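Local coordinates for TRAP dicarboxylate transporter-DctP subunit (Marinobacter aquaeolei, PDB 4PFI), which probably captures a solute, perhaps an organic acid, in the periplasm and hands it to a TRAP-type membrane transporter, at residues R39-E44 / N95-S100; L149-F154 / I246-A251; E157-W162 / M239-R244; P221-E226 / D284-R289. All coordinates share one frame; numbering follows the deposited sequence.

Interaction 1 of 4, residues R39-E44 / N95-S100; sequences RFALEE and NLAFAS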
loop_
_atom_site.group_PDB
_atom_site.type_symbol
_atom_site.label_atom_id
_atom_site.label_comp_id
_atom_site.label_asym_id
_atom_site.label_seq_id
_atom_site.Cartn_x
_atom_site.Cartn_y
_atom_site.Cartn_z
ATOM N N ARG A 39 -16.769 -9.029 -10.672
ATOM C CA ARG A 39 -15.445 -9.643 -10.640
ATOM C C ARG A 39 -14.440 -8.721 -9.956
ATOM O O ARG A 39 -14.190 -7.613 -10.431
ATOM C CB ARG A 39 -14.973 -9.917 -12.063
ATOM C CG ARG A 39 -15.928 -10.761 -12.864
ATOM C CD ARG A 39 -15.676 -10.611 -14.357
ATOM N NE ARG A 39 -14.315 -10.982 -14.742
ATOM C CZ ARG A 39 -13.865 -12.234 -14.801
ATOM N NH1 ARG A 39 -14.673 -13.240 -14.485
ATOM N NH2 ARG A 39 -12.607 -12.482 -15.168
ATOM N N PHE A 40 -13.842 -9.210 -8.870
ATOM C CA PHE A 40 -12.980 -8.417 -8.001
ATOM C C PHE A 40 -11.563 -9.012 -7.971
ATOM O O PHE A 40 -11.337 -10.042 -7.353
ATOM C CB PHE A 40 -13.558 -8.426 -6.577
ATOM C CG PHE A 40 -12.972 -7.378 -5.653
ATOM C CD1 PHE A 40 -11.804 -6.717 -5.969
ATOM C CD2 PHE A 40 -13.597 -7.072 -4.449
ATOM C CE1 PHE A 40 -11.281 -5.766 -5.117
ATOM C CE2 PHE A 40 -13.075 -6.121 -3.596
ATOM C CZ PHE A 40 -11.916 -5.470 -3.930
ATOM N N ALA A 41 -10.611 -8.362 -8.627
ATOM C CA ALA A 41 -9.247 -8.882 -8.709
ATOM C C ALA A 41 -8.339 -8.341 -7.589
ATOM O O ALA A 41 -8.408 -7.176 -7.229
ATOM C CB ALA A 41 -8.649 -8.543 -10.072
ATOM N N LEU A 42 -7.468 -9.188 -7.059
ATOM C CA LEU A 42 -6.549 -8.774 -5.999
ATOM C C LEU A 42 -5.094 -8.853 -6.470
ATOM O O LEU A 42 -4.748 -9.742 -7.243
ATOM C CB LEU A 42 -6.697 -9.695 -4.805
ATOM C CG LEU A 42 -8.095 -10.020 -4.334
ATOM C CD1 LEU A 42 -7.973 -10.983 -3.205
ATOM C CD2 LEU A 42 -8.835 -8.769 -3.911
ATOM N N GLU A 43 -4.249 -7.949 -5.975
ATOM C CA GLU A 43 -2.806 -8.037 -6.201
ATOM C C GLU A 43 -2.133 -9.047 -5.267
ATOM O O GLU A 43 -0.952 -9.347 -5.427
ATOM C CB GLU A 43 -2.142 -6.698 -5.921
ATOM C CG GLU A 43 -2.645 -5.548 -6.717
ATOM C CD GLU A 43 -2.164 -4.240 -6.136
ATOM O OE1 GLU A 43 -2.173 -4.103 -4.883
ATOM O OE2 GLU A 43 -1.742 -3.355 -6.917
ATOM N N GLU A 44 -2.857 -9.523 -4.262
ATOM C CA GLU A 44 -2.239 -10.326 -3.208
ATOM C C GLU A 44 -2.920 -11.705 -3.066
ATOM O O GLU A 44 -4.040 -11.915 -3.539
ATOM C CB GLU A 44 -2.250 -9.532 -1.881
ATOM C CG GLU A 44 -1.573 -8.153 -1.980
ATOM C CD GLU A 44 -1.402 -7.419 -0.626
ATOM O OE1 GLU A 44 -0.329 -6.775 -0.440
ATOM O OE2 GLU A 44 -2.321 -7.465 0.248
ATOM N N ASN A 95 -14.537 -5.945 -13.017
ATOM C CA ASN A 95 -15.221 -4.744 -12.565
ATOM C C ASN A 95 -14.405 -3.973 -11.525
ATOM O O ASN A 95 -14.349 -2.743 -11.552
ATOM C CB ASN A 95 -16.584 -5.108 -11.957
ATOM C CG ASN A 95 -17.405 -6.011 -12.853
ATOM O OD1 ASN A 95 -17.399 -7.230 -12.711
ATOM N ND2 ASN A 95 -18.113 -5.412 -13.787
ATOM N N LEU A 96 -13.805 -4.715 -10.599
ATOM C CA LEU A 96 -13.175 -4.146 -9.413
ATOM C C LEU A 96 -11.788 -4.735 -9.203
ATOM O O LEU A 96 -11.567 -5.925 -9.422
ATOM C CB LEU A 96 -14.019 -4.471 -8.174
ATOM C CG LEU A 96 -15.411 -3.851 -8.036
ATOM C CD1 LEU A 96 -16.273 -4.631 -7.017
ATOM C CD2 LEU A 96 -15.281 -2.372 -7.630
ATOM N N ALA A 97 -10.861 -3.911 -8.729
ATOM C CA ALA A 97 -9.519 -4.392 -8.411
ATOM C C ALA A 97 -8.849 -3.516 -7.378
ATOM O O ALA A 97 -9.209 -2.358 -7.187
ATOM C CB ALA A 97 -8.657 -4.446 -9.649
ATOM N N PHE A 98 -7.873 -4.100 -6.702
ATOM C CA PHE A 98 -6.968 -3.340 -5.880
ATOM C C PHE A 98 -5.857 -2.825 -6.783
ATOM O O PHE A 98 -5.443 -3.493 -7.730
ATOM C CB PHE A 98 -6.399 -4.219 -4.772
ATOM C CG PHE A 98 -7.264 -4.267 -3.545
ATOM C CD1 PHE A 98 -7.368 -3.156 -2.718
ATOM C CD2 PHE A 98 -7.961 -5.413 -3.203
ATOM C CE1 PHE A 98 -8.158 -3.186 -1.584
ATOM C CE2 PHE A 98 -8.738 -5.436 -2.066
ATOM C CZ PHE A 98 -8.836 -4.320 -1.260
ATOM N N ALA A 99 -5.374 -1.629 -6.490
ATOM C CA ALA A 99 -4.235 -1.072 -7.213
ATOM C C ALA A 99 -3.396 -0.304 -6.213
ATOM O O ALA A 99 -3.866 0.645 -5.597
ATOM C CB ALA A 99 -4.691 -0.149 -8.339
ATOM N N SER A 100 -2.158 -0.738 -6.034
ATOM C CA SER A 100 -1.201 -0.039 -5.185
ATOM C C SER A 100 -0.404 1.032 -5.955
ATOM O O SER A 100 -0.447 1.084 -7.193
ATOM C CB SER A 100 -0.288 -1.077 -4.564
ATOM O OG SER A 100 -1.083 -1.988 -3.807
HETATM O O HOH W 1 -2.923 -3.464 -9.641
#

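Interaction 2 of 4, residues L149-F154 / I246-A251; sequences LQLLGF and IASVVA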
loop_
_atom_site.group_PDB
_atom_site.type_symbol
_atom_site.label_atom_id
_atom_site.label_comp_id
_atom_site.label_asym_id
_atom_site.label_seq_id
_atom_site.Cartn_x
_atom_site.Cartn_y
_atom_site.Cartn_z
ATOM N N LEU A 149 -9.932 5.135 -14.920
ATOM C CA LEU A 149 -10.328 4.349 -13.761
ATOM C C LEU A 149 -11.242 5.124 -12.816
ATOM O O LEU A 149 -11.078 6.326 -12.606
ATOM C CB LEU A 149 -9.086 3.850 -13.003
ATOM C CG LEU A 149 -8.230 2.802 -13.721
ATOM C CD1 LEU A 149 -6.922 2.570 -12.972
ATOM C CD2 LEU A 149 -8.997 1.499 -13.892
ATOM N N GLN A 150 -12.204 4.425 -12.226
ATOM C CA GLN A 150 -13.027 5.028 -11.191
ATOM C C GLN A 150 -12.436 4.697 -9.811
ATOM O O GLN A 150 -12.445 3.543 -9.395
ATOM C CB GLN A 150 -14.478 4.537 -11.294
ATOM C CG GLN A 150 -15.397 5.135 -10.249
ATOM C CD GLN A 150 -15.542 6.644 -10.381
ATOM O OE1 GLN A 150 -16.046 7.140 -11.388
ATOM N NE2 GLN A 150 -15.105 7.382 -9.359
ATOM N N LEU A 151 -11.914 5.715 -9.122
ATOM C CA LEU A 151 -11.397 5.558 -7.753
ATOM C C LEU A 151 -12.561 5.498 -6.775
ATOM O O LEU A 151 -13.403 6.383 -6.775
ATOM C CB LEU A 151 -10.475 6.724 -7.374
ATOM C CG LEU A 151 -10.077 6.773 -5.893
ATOM C CD1 LEU A 151 -9.078 5.670 -5.547
ATOM C CD2 LEU A 151 -9.536 8.143 -5.499
ATOM N N LEU A 152 -12.603 4.453 -5.947
ATOM C CA LEU A 152 -13.680 4.273 -4.971
ATOM C C LEU A 152 -13.207 4.533 -3.541
ATOM O O LEU A 152 -14.013 4.826 -2.663
ATOM C CB LEU A 152 -14.262 2.861 -5.071
ATOM C CG LEU A 152 -14.831 2.491 -6.449
ATOM C CD1 LEU A 152 -15.385 1.062 -6.463
ATOM C CD2 LEU A 152 -15.904 3.497 -6.873
ATOM N N GLY A 153 -11.905 4.407 -3.295
ATOM C CA GLY A 153 -11.390 4.588 -1.951
ATOM C C GLY A 153 -9.997 4.037 -1.723
ATOM O O GLY A 153 -9.377 3.450 -2.614
ATOM N N PHE A 154 -9.513 4.234 -0.502
ATOM C CA PHE A 154 -8.201 3.767 -0.100
ATOM C C PHE A 154 -8.313 2.763 1.051
ATOM O O PHE A 154 -9.185 2.896 1.908
ATOM C CB PHE A 154 -7.333 4.969 0.297
ATOM C CG PHE A 154 -7.078 5.933 -0.844
ATOM C CD1 PHE A 154 -6.414 5.513 -1.982
ATOM C CD2 PHE A 154 -7.548 7.250 -0.799
ATOM C CE1 PHE A 154 -6.201 6.384 -3.036
ATOM C CE2 PHE A 154 -7.328 8.129 -1.864
ATOM C CZ PHE A 154 -6.658 7.699 -2.977
ATOM N N ILE A 246 -0.705 1.612 1.397
ATOM C CA ILE A 246 -2.061 2.050 1.113
ATOM C C ILE A 246 -2.441 1.551 -0.266
ATOM O O ILE A 246 -1.807 1.942 -1.251
ATOM C CB ILE A 246 -2.124 3.574 1.072
ATOM C CG1 ILE A 246 -1.582 4.170 2.379
ATOM C CG2 ILE A 246 -3.563 4.044 0.796
ATOM C CD1 ILE A 246 -2.413 3.814 3.602
ATOM N N ALA A 247 -3.462 0.701 -0.362
ATOM C CA ALA A 247 -3.912 0.187 -1.656
ATOM C C ALA A 247 -5.195 0.908 -2.100
ATOM O O ALA A 247 -6.011 1.282 -1.259
ATOM C CB ALA A 247 -4.160 -1.298 -1.561
ATOM N N SER A 248 -5.359 1.101 -3.415
ATOM C CA SER A 248 -6.561 1.714 -3.998
ATOM C C SER A 248 -7.575 0.659 -4.363
ATOM O O SER A 248 -7.200 -0.408 -4.855
ATOM C CB SER A 248 -6.222 2.423 -5.322
ATOM O OG SER A 248 -5.830 3.757 -5.146
ATOM N N VAL A 249 -8.858 0.955 -4.181
ATOM C CA VAL A 249 -9.898 0.149 -4.826
ATOM C C VAL A 249 -10.417 0.920 -6.035
ATOM O O VAL A 249 -10.910 2.036 -5.904
ATOM C CB VAL A 249 -11.075 -0.198 -3.875
ATOM C CG1 VAL A 249 -12.183 -0.947 -4.643
ATOM C CG2 VAL A 249 -10.597 -1.019 -2.681
ATOM N N VAL A 250 -10.301 0.334 -7.217
ATOM C CA VAL A 250 -10.729 1.012 -8.441
ATOM C C VAL A 250 -11.790 0.213 -9.197
ATOM O O VAL A 250 -11.918 -1.002 -9.033
ATOM C CB VAL A 250 -9.529 1.270 -9.399
ATOM C CG1 VAL A 250 -8.554 2.243 -8.773
ATOM C CG2 VAL A 250 -8.855 -0.044 -9.793
ATOM N N ALA A 251 -12.540 0.906 -10.045
ATOM C CA ALA A 251 -13.553 0.251 -10.857
ATOM C C ALA A 251 -13.501 0.725 -12.299
ATOM O O ALA A 251 -13.108 1.861 -12.599
ATOM C CB ALA A 251 -14.941 0.486 -10.281
#

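Interaction 3 of 4, residues E157-W162 / M239-R244; sequences EGWMTW and MARASR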
loop_
_atom_site.group_PDB
_atom_site.type_symbol
_atom_site.label_atom_id
_atom_site.label_comp_id
_atom_site.label_asym_id
_atom_site.label_seq_id
_atom_site.Cartn_x
_atom_site.Cartn_y
_atom_site.Cartn_z
ATOM N N GLU A 157 -2.855 -1.404 4.469
ATOM C CA GLU A 157 -2.387 -2.801 4.587
ATOM C C GLU A 157 -1.356 -2.930 5.700
ATOM O O GLU A 157 -0.943 -4.034 6.066
ATOM C CB GLU A 157 -1.844 -3.341 3.267
ATOM C CG GLU A 157 -2.720 -2.980 2.100
ATOM C CD GLU A 157 -2.294 -3.625 0.780
ATOM O OE1 GLU A 157 -1.720 -2.907 -0.074
ATOM O OE2 GLU A 157 -2.547 -4.840 0.580
ATOM N N GLY A 158 -0.967 -1.804 6.275
ATOM C CA GLY A 158 -0.131 -1.836 7.450
ATOM C C GLY A 158 1.070 -0.919 7.346
ATOM O O GLY A 158 1.397 -0.416 6.268
ATOM N N TRP A 159 1.709 -0.668 8.481
ATOM C CA TRP A 159 2.950 0.071 8.506
ATOM C C TRP A 159 4.013 -0.630 7.651
ATOM O O TRP A 159 4.240 -1.832 7.815
ATOM C CB TRP A 159 3.444 0.128 9.946
ATOM C CG TRP A 159 2.809 1.184 10.778
ATOM C CD1 TRP A 159 2.034 1.004 11.874
ATOM C CD2 TRP A 159 2.890 2.602 10.567
ATOM N NE1 TRP A 159 1.615 2.227 12.366
ATOM C CE2 TRP A 159 2.130 3.222 11.585
ATOM C CE3 TRP A 159 3.536 3.401 9.620
ATOM C CZ2 TRP A 159 1.997 4.607 11.686
ATOM C CZ3 TRP A 159 3.396 4.778 9.713
ATOM C CH2 TRP A 159 2.637 5.368 10.747
HETATM N N MSE A 160 4.698 0.098 6.775
HETATM C CA MSE A 160 5.882 -0.463 6.098
HETATM C C MSE A 160 6.936 -0.787 7.176
HETATM O O MSE A 160 7.133 -0.011 8.109
HETATM C CB MSE A 160 6.464 0.494 5.056
HETATM C CG MSE A 160 5.507 0.807 3.907
HETATM SE SE MSE A 160 5.181 -0.747 2.759
HETATM C CE MSE A 160 6.838 -0.705 1.684
ATOM N N THR A 161 7.608 -1.921 7.042
ATOM C CA THR A 161 8.604 -2.341 8.013
ATOM C C THR A 161 9.918 -2.607 7.286
ATOM O O THR A 161 9.908 -3.048 6.144
ATOM C CB THR A 161 8.121 -3.604 8.739
ATOM O OG1 THR A 161 7.009 -3.266 9.600
ATOM C CG2 THR A 161 9.243 -4.216 9.567
ATOM N N TRP A 162 11.048 -2.284 7.901
ATOM C CA TRP A 162 12.335 -2.419 7.226
ATOM C C TRP A 162 13.048 -3.688 7.722
ATOM O O TRP A 162 12.975 -4.007 8.907
ATOM C CB TRP A 162 13.227 -1.226 7.546
ATOM C CG TRP A 162 12.695 0.109 7.153
ATOM C CD1 TRP A 162 11.674 0.362 6.308
ATOM C CD2 TRP A 162 13.183 1.377 7.580
ATOM N NE1 TRP A 162 11.492 1.725 6.161
ATOM C CE2 TRP A 162 12.408 2.369 6.943
ATOM C CE3 TRP A 162 14.195 1.781 8.446
ATOM C CZ2 TRP A 162 12.613 3.720 7.140
ATOM C CZ3 TRP A 162 14.397 3.135 8.642
ATOM C CH2 TRP A 162 13.616 4.083 7.988
HETATM N N MSE A 239 11.308 -0.955 12.830
HETATM C CA MSE A 239 10.000 -0.358 12.668
HETATM C C MSE A 239 10.154 1.151 12.870
HETATM O O MSE A 239 10.287 1.640 13.993
HETATM C CB MSE A 239 9.025 -1.022 13.642
HETATM C CG MSE A 239 9.252 -2.603 13.674
HETATM SE SE MSE A 239 7.798 -3.520 14.549
HETATM C CE MSE A 239 6.971 -4.406 13.017
ATOM N N ALA A 240 10.213 1.873 11.759
ATOM C CA ALA A 240 10.383 3.323 11.805
ATOM C C ALA A 240 9.057 4.047 11.771
ATOM O O ALA A 240 9.024 5.226 12.051
ATOM C CB ALA A 240 11.221 3.800 10.650
ATOM N N ARG A 241 7.976 3.328 11.446
ATOM C CA ARG A 241 6.658 3.927 11.217
ATOM C C ARG A 241 6.831 5.203 10.343
ATOM O O ARG A 241 6.539 6.315 10.769
ATOM C CB ARG A 241 5.990 4.205 12.566
ATOM C CG ARG A 241 5.484 2.946 13.286
ATOM C CD ARG A 241 4.765 3.285 14.631
ATOM N NE ARG A 241 5.683 3.990 15.538
ATOM C CZ ARG A 241 5.485 5.197 16.067
ATOM N NH1 ARG A 241 4.363 5.898 15.848
ATOM N NH2 ARG A 241 6.427 5.706 16.846
ATOM N N ALA A 242 7.374 5.022 9.136
ATOM C CA ALA A 242 7.662 6.143 8.245
ATOM C C ALA A 242 6.536 6.299 7.239
ATOM O O ALA A 242 6.128 7.406 6.928
ATOM C CB ALA A 242 9.010 5.949 7.542
ATOM N N SER A 243 6.014 5.181 6.738
ATOM C CA SER A 243 4.867 5.219 5.829
ATOM C C SER A 243 4.088 3.922 5.918
ATOM O O SER A 243 4.604 2.885 6.355
ATOM C CB SER A 243 5.325 5.423 4.383
ATOM O OG SER A 243 6.286 4.448 4.041
ATOM N N ARG A 244 2.850 3.976 5.461
ATOM C CA ARG A 244 1.974 2.831 5.409
ATOM C C ARG A 244 1.800 2.303 3.987
ATOM O O ARG A 244 1.925 3.037 3.014
ATOM C CB ARG A 244 0.613 3.235 5.930
ATOM C CG ARG A 244 0.530 3.413 7.437
ATOM C CD ARG A 244 -0.884 3.804 7.787
ATOM N NE ARG A 244 -1.096 4.046 9.209
ATOM C CZ ARG A 244 -0.964 5.227 9.789
ATOM N NH1 ARG A 244 -0.594 6.288 9.083
ATOM N NH2 ARG A 244 -1.199 5.354 11.083
HETATM O O HOH W 2 10.041 0.944 9.038
HETATM O O HOH W 3 7.306 0.554 10.898
HETATM O O HOH W 4 8.010 2.708 7.732
#

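Interaction 4 of 4, residues P221-E226 / D284-R289; sequences PVFAIE and DLNKER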
loop_
_atom_site.group_PDB
_atom_site.type_symbol
_atom_site.label_atom_id
_atom_site.label_comp_id
_atom_site.label_asym_id
_atom_site.label_seq_id
_atom_site.Cartn_x
_atom_site.Cartn_y
_atom_site.Cartn_z
ATOM N N PRO A 221 5.126 -4.463 4.459
ATOM C CA PRO A 221 4.393 -4.758 5.689
ATOM C C PRO A 221 4.737 -6.166 6.202
ATOM O O PRO A 221 5.152 -7.046 5.434
ATOM C CB PRO A 221 2.916 -4.630 5.281
ATOM C CG PRO A 221 2.896 -4.768 3.796
ATOM C CD PRO A 221 4.233 -4.300 3.293
ATOM N N VAL A 222 4.613 -6.349 7.510
ATOM C CA VAL A 222 5.009 -7.575 8.167
ATOM C C VAL A 222 4.387 -8.841 7.547
ATOM O O VAL A 222 5.086 -9.845 7.409
ATOM C CB VAL A 222 4.671 -7.499 9.670
ATOM C CG1 VAL A 222 4.756 -8.860 10.316
ATOM C CG2 VAL A 222 5.631 -6.551 10.349
ATOM N N PHE A 223 3.105 -8.815 7.165
ATOM C CA PHE A 223 2.512 -10.017 6.571
ATOM C C PHE A 223 3.178 -10.404 5.273
ATOM O O PHE A 223 3.264 -11.572 4.968
ATOM C CB PHE A 223 0.984 -9.935 6.353
ATOM C CG PHE A 223 0.566 -9.002 5.281
ATOM C CD1 PHE A 223 0.402 -9.434 3.965
ATOM C CD2 PHE A 223 0.311 -7.651 5.589
ATOM C CE1 PHE A 223 -0.026 -8.495 2.958
ATOM C CE2 PHE A 223 -0.089 -6.745 4.618
ATOM C CZ PHE A 223 -0.262 -7.160 3.300
ATOM N N ALA A 224 3.609 -9.427 4.486
ATOM C CA ALA A 224 4.251 -9.739 3.219
ATOM C C ALA A 224 5.674 -10.319 3.477
ATOM O O ALA A 224 6.118 -11.252 2.794
ATOM C CB ALA A 224 4.316 -8.513 2.344
ATOM N N ILE A 225 6.366 -9.779 4.485
ATOM C CA ILE A 225 7.673 -10.285 4.890
ATOM C C ILE A 225 7.590 -11.763 5.337
ATOM O O ILE A 225 8.403 -12.596 4.925
ATOM C CB ILE A 225 8.245 -9.422 6.024
ATOM C CG1 ILE A 225 8.604 -8.035 5.466
ATOM C CG2 ILE A 225 9.461 -10.083 6.661
ATOM C CD1 ILE A 225 8.867 -6.984 6.541
ATOM N N GLU A 226 6.618 -12.076 6.190
ATOM C CA GLU A 226 6.427 -13.444 6.652
ATOM C C GLU A 226 6.077 -14.358 5.469
ATOM O O GLU A 226 6.632 -15.441 5.328
ATOM C CB GLU A 226 5.343 -13.526 7.748
ATOM C CG GLU A 226 5.243 -14.884 8.441
ATOM C CD GLU A 226 4.567 -15.956 7.586
ATOM O OE1 GLU A 226 3.655 -15.620 6.790
ATOM O OE2 GLU A 226 4.945 -17.155 7.694
ATOM N N ASP A 284 -4.432 -6.535 13.251
ATOM C CA ASP A 284 -4.480 -7.914 13.730
ATOM C C ASP A 284 -3.652 -8.879 12.858
ATOM O O ASP A 284 -2.876 -9.680 13.384
ATOM C CB ASP A 284 -5.933 -8.398 13.763
ATOM C CG ASP A 284 -6.726 -7.869 14.980
ATOM O OD1 ASP A 284 -6.116 -7.391 15.974
ATOM O OD2 ASP A 284 -7.977 -7.957 14.951
ATOM N N LEU A 285 -3.807 -8.813 11.530
ATOM C CA LEU A 285 -3.068 -9.735 10.669
ATOM C C LEU A 285 -1.557 -9.502 10.828
ATOM O O LEU A 285 -0.772 -10.439 10.932
ATOM C CB LEU A 285 -3.448 -9.587 9.202
ATOM C CG LEU A 285 -2.663 -10.500 8.233
ATOM C CD1 LEU A 285 -2.893 -11.993 8.511
ATOM C CD2 LEU A 285 -3.025 -10.175 6.797
ATOM N N ASN A 286 -1.163 -8.239 10.853
ATOM C CA ASN A 286 0.236 -7.910 10.988
ATOM C C ASN A 286 0.790 -8.359 12.351
ATOM O O ASN A 286 1.924 -8.829 12.427
ATOM C CB ASN A 286 0.472 -6.426 10.722
ATOM C CG ASN A 286 0.423 -6.101 9.243
ATOM O OD1 ASN A 286 1.072 -6.776 8.446
ATOM N ND2 ASN A 286 -0.389 -5.098 8.850
ATOM N N LYS A 287 -0.019 -8.265 13.406
ATOM C CA LYS A 287 0.444 -8.677 14.728
ATOM C C LYS A 287 0.644 -10.194 14.781
ATOM O O LYS A 287 1.606 -10.688 15.357
ATOM C CB LYS A 287 -0.542 -8.222 15.803
ATOM C CG LYS A 287 -0.228 -8.732 17.189
ATOM C CD LYS A 287 -1.361 -8.416 18.181
ATOM C CE LYS A 287 -1.430 -6.923 18.539
ATOM N NZ LYS A 287 -2.538 -6.617 19.510
ATOM N N GLU A 288 -0.257 -10.921 14.147
ATOM C CA GLU A 288 -0.211 -12.378 14.080
ATOM C C GLU A 288 1.049 -12.803 13.315
ATOM O O GLU A 288 1.785 -13.711 13.707
ATOM C CB GLU A 288 -1.435 -12.831 13.296
ATOM C CG GLU A 288 -2.039 -14.159 13.649
ATOM C CD GLU A 288 -3.300 -14.453 12.797
ATOM O OE1 GLU A 288 -3.305 -15.489 12.088
ATOM O OE2 GLU A 288 -4.277 -13.647 12.817
ATOM N N ARG A 289 1.290 -12.133 12.200
ATOM C CA ARG A 289 2.393 -12.515 11.353
ATOM C C ARG A 289 3.706 -12.176 12.037
ATOM O O ARG A 289 4.684 -12.918 11.921
ATOM C CB ARG A 289 2.278 -11.824 10.030
ATOM C CG ARG A 289 1.109 -12.358 9.235
ATOM C CD ARG A 289 1.347 -13.781 8.849
ATOM N NE ARG A 289 0.887 -13.991 7.488
ATOM C CZ ARG A 289 -0.253 -14.563 7.165
ATOM N NH1 ARG A 289 -1.063 -15.014 8.105
ATOM N NH2 ARG A 289 -0.583 -14.700 5.893
#

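Interaction 1 of 4, residues R39-E44 / N95-S100
Phe40 and Leu96 meet on one face of a parallel strand pair: Leu96 CB sits over the face of the Phe40 ring, a CH-pi contact 4.2 Å from the ring centroid. With CG anti to the backbone N (chi1 -166°), the Phe40 ring leans along the pair to the next residue on that face, Phe98. The two ring planes are only 27° apart but slid past one another, so they touch mainly where Phe40 CZ lies 3.7 Å from Phe98 CE2. Leu42, alongside Phe98, brings CD2 in the plane of that ring, at its edge. Ala41 and Ala97 pair on the other face. Ala41 N bonds Leu96 O (2.7 Å), and Asn95 OD1 accepts Arg39 N on a lone pair in the carbonyl plane at 2.8 Å. At the far end the Glu43 carboxylate grips Ser100 twice: OE1 takes the OG hydroxyl on its syn lone pair (2.6 Å) and OE2 takes Ser100 N (2.8 Å). A water links OE2 to Phe98 O. Helix 49-65 lies against the aromatic face through Tyr53 and Phe57, helix 85-91 touches the alanine face, and strands 70-74 and 244-252 flank the pair.

Interaction 2 of 4, residues L149-F154 / I246-A251
Leu152 meets Val249 and Ala251 across an antiparallel strand pair within the mixed beta-sheet of this solute-binding protein, strand 149-154 running at 137° to strand 246-251. Leu152 can be followed outward from the backbone. Its N donates to Val249 O at 3.0 Å; CB then passes 3.6 Å from the same Val249 O, and CG remains near that oxygen. With CG anti to the carbonyl carbon (chi1 -59°), the chain points to the neighbouring strand, where the CD1 methyl touches both Ala251 CB, at 3.9 Å, and Val249 CG1, a little farther off. Gln150 and Ala251 form a hydrogen-bonded pair, each N donating to the other's O in the carbonyl plane. The Gln150 side chain turns back on its own strand instead, NE2 donating an almost straight but long bond (3.3 Å) to Leu151 O from above its carbonyl plane. At a beta bulge, Leu152 and Gly153 both lie opposite Val249; the Gly153 backbone angles would push a CB into the carbonyl O before it, and Gly153 O accepts Val249 N. On the other face Leu151, Phe154, Ser248 and Val250 gather under helix 134-145, whose Phe140 meets the Phe154 ring edge-to-face. Phe154 CB rests on Ile246 CG2, and the ring turns its edge to the serine hydroxyl, with Phe154 CE1 3.4 Å from Ser248 OG.

Interaction 3 of 4, residues E157-W162 / M239-R244
With CG anti to the carbonyl carbon (chi1 -82°), the Trp159 indole swings back over segment 239-244 although its CB bond starts away from it, and there it is sandwiched between Arg241 and Arg244. Arg244 is extended from CG to NE (chi2 and chi3 both near 180°), so the whole chain runs along one indole face: CG sits over the six-membered ring, and farther out the guanidinium lies flat on it, planes 28° apart, in an off-centre cation-pi contact with CZ 4.0 Å from the ring centroid. Arg244 NH2 comes within 3.3 Å of Trp159 CZ2. The opposite face carries the aliphatic part of Arg241, whose CB stands 3.8 Å from the same centroid, almost on the ring normal. The charged ends have further partners: Arg244 NH1 and NH2 donate to the carbonyls of Pro121 and Glu122, and Arg241 NH2 forms a salt bridge with Glu306. Ser243 O approaches the indole edge and accepts Met160 N at 2.8 Å. Three waters bridge Met160 O to the backbone N atoms of Ala240, Arg241 and Ala242. Farther along, Ala240 CB lies over the face of Trp162, 3.6 Å from CH2. Segment 157-162 belongs to the long strand 149-164, and the loop 239-244 joins strands 236-239 and 244-252, both its partners; helix 222-228 packs on Thr161 and Met239.

Interaction 4 of 4, residues P221-E226 / D284-R289
The N-terminal turn of helix 222-228, with Pro221 at its N-cap position, packs here against the long helix 263-296, the two short axes 8.5 Å apart and inclined at 39°. Asn286 makes the hydrogen bond across the interface. Its OD1 accepts the backbone N of Phe223 at 3.2 Å, the donor lying nearly along the C=O axis, so a side chain of one helix serves an N-H in the first turn of the other. The same oxygen lies at the edge of the Phe223 ring, 3.1 Å from CD2, with ring and amide planes 32° apart. Phe223 reaches this position because CG lies between the backbone N and the carbonyl carbon (chi1 70°). Asn286 ND2, on the other branch, donates to Gln282 OE1 and Glu157 O, which helps to fix the amide's rotation. Around this point the contact is apolar: Leu285 CD2 touches Phe223 CB at 4.0 Å, and Val222 CG1 rests 3.9 Å from Arg289 CB. Arg289 CG, anti to the carbonyl carbon, lies 3.8 Å from Phe223 CB; bends at chi2 and chi3 then carry the chain on toward Glu226. That salt bridge has Glu226 OE1 3.3 Å from Arg289 NE, but the oxygen stands far off the guanidinium plane, an attraction of charges rather than a hydrogen bond. Met160 and Thr161 of strand 149-164 touch Pro221 and Val222 at the helix start, while Val49 of helix 49-65 touches both Phe223 and Leu285.

Overall arrangement
From the N terminus, interaction 1 comes first, pairing strands 37-41 and 96-99 and closing a loop of 50 residues that holds helices 49-65 and 85-91 and strand 70-74. It ends before the others begin. Interaction 2 then joins strand 149-164 to strand 244-252, spanning a long excursion. Interaction 3, which uses a later part of the same strand, falls within that excursion. Interaction 4 starts inside it too, at 221-226, but finishes on helix 263-296, so it crosses both. Strand 244-252 also pairs with 96-99, bonding interaction 1 to interaction 2 in one sheet. Glu157 O meets Asn286 ND2, tying interaction 3 to interaction 4, while interactions 2 and 4 do not touch.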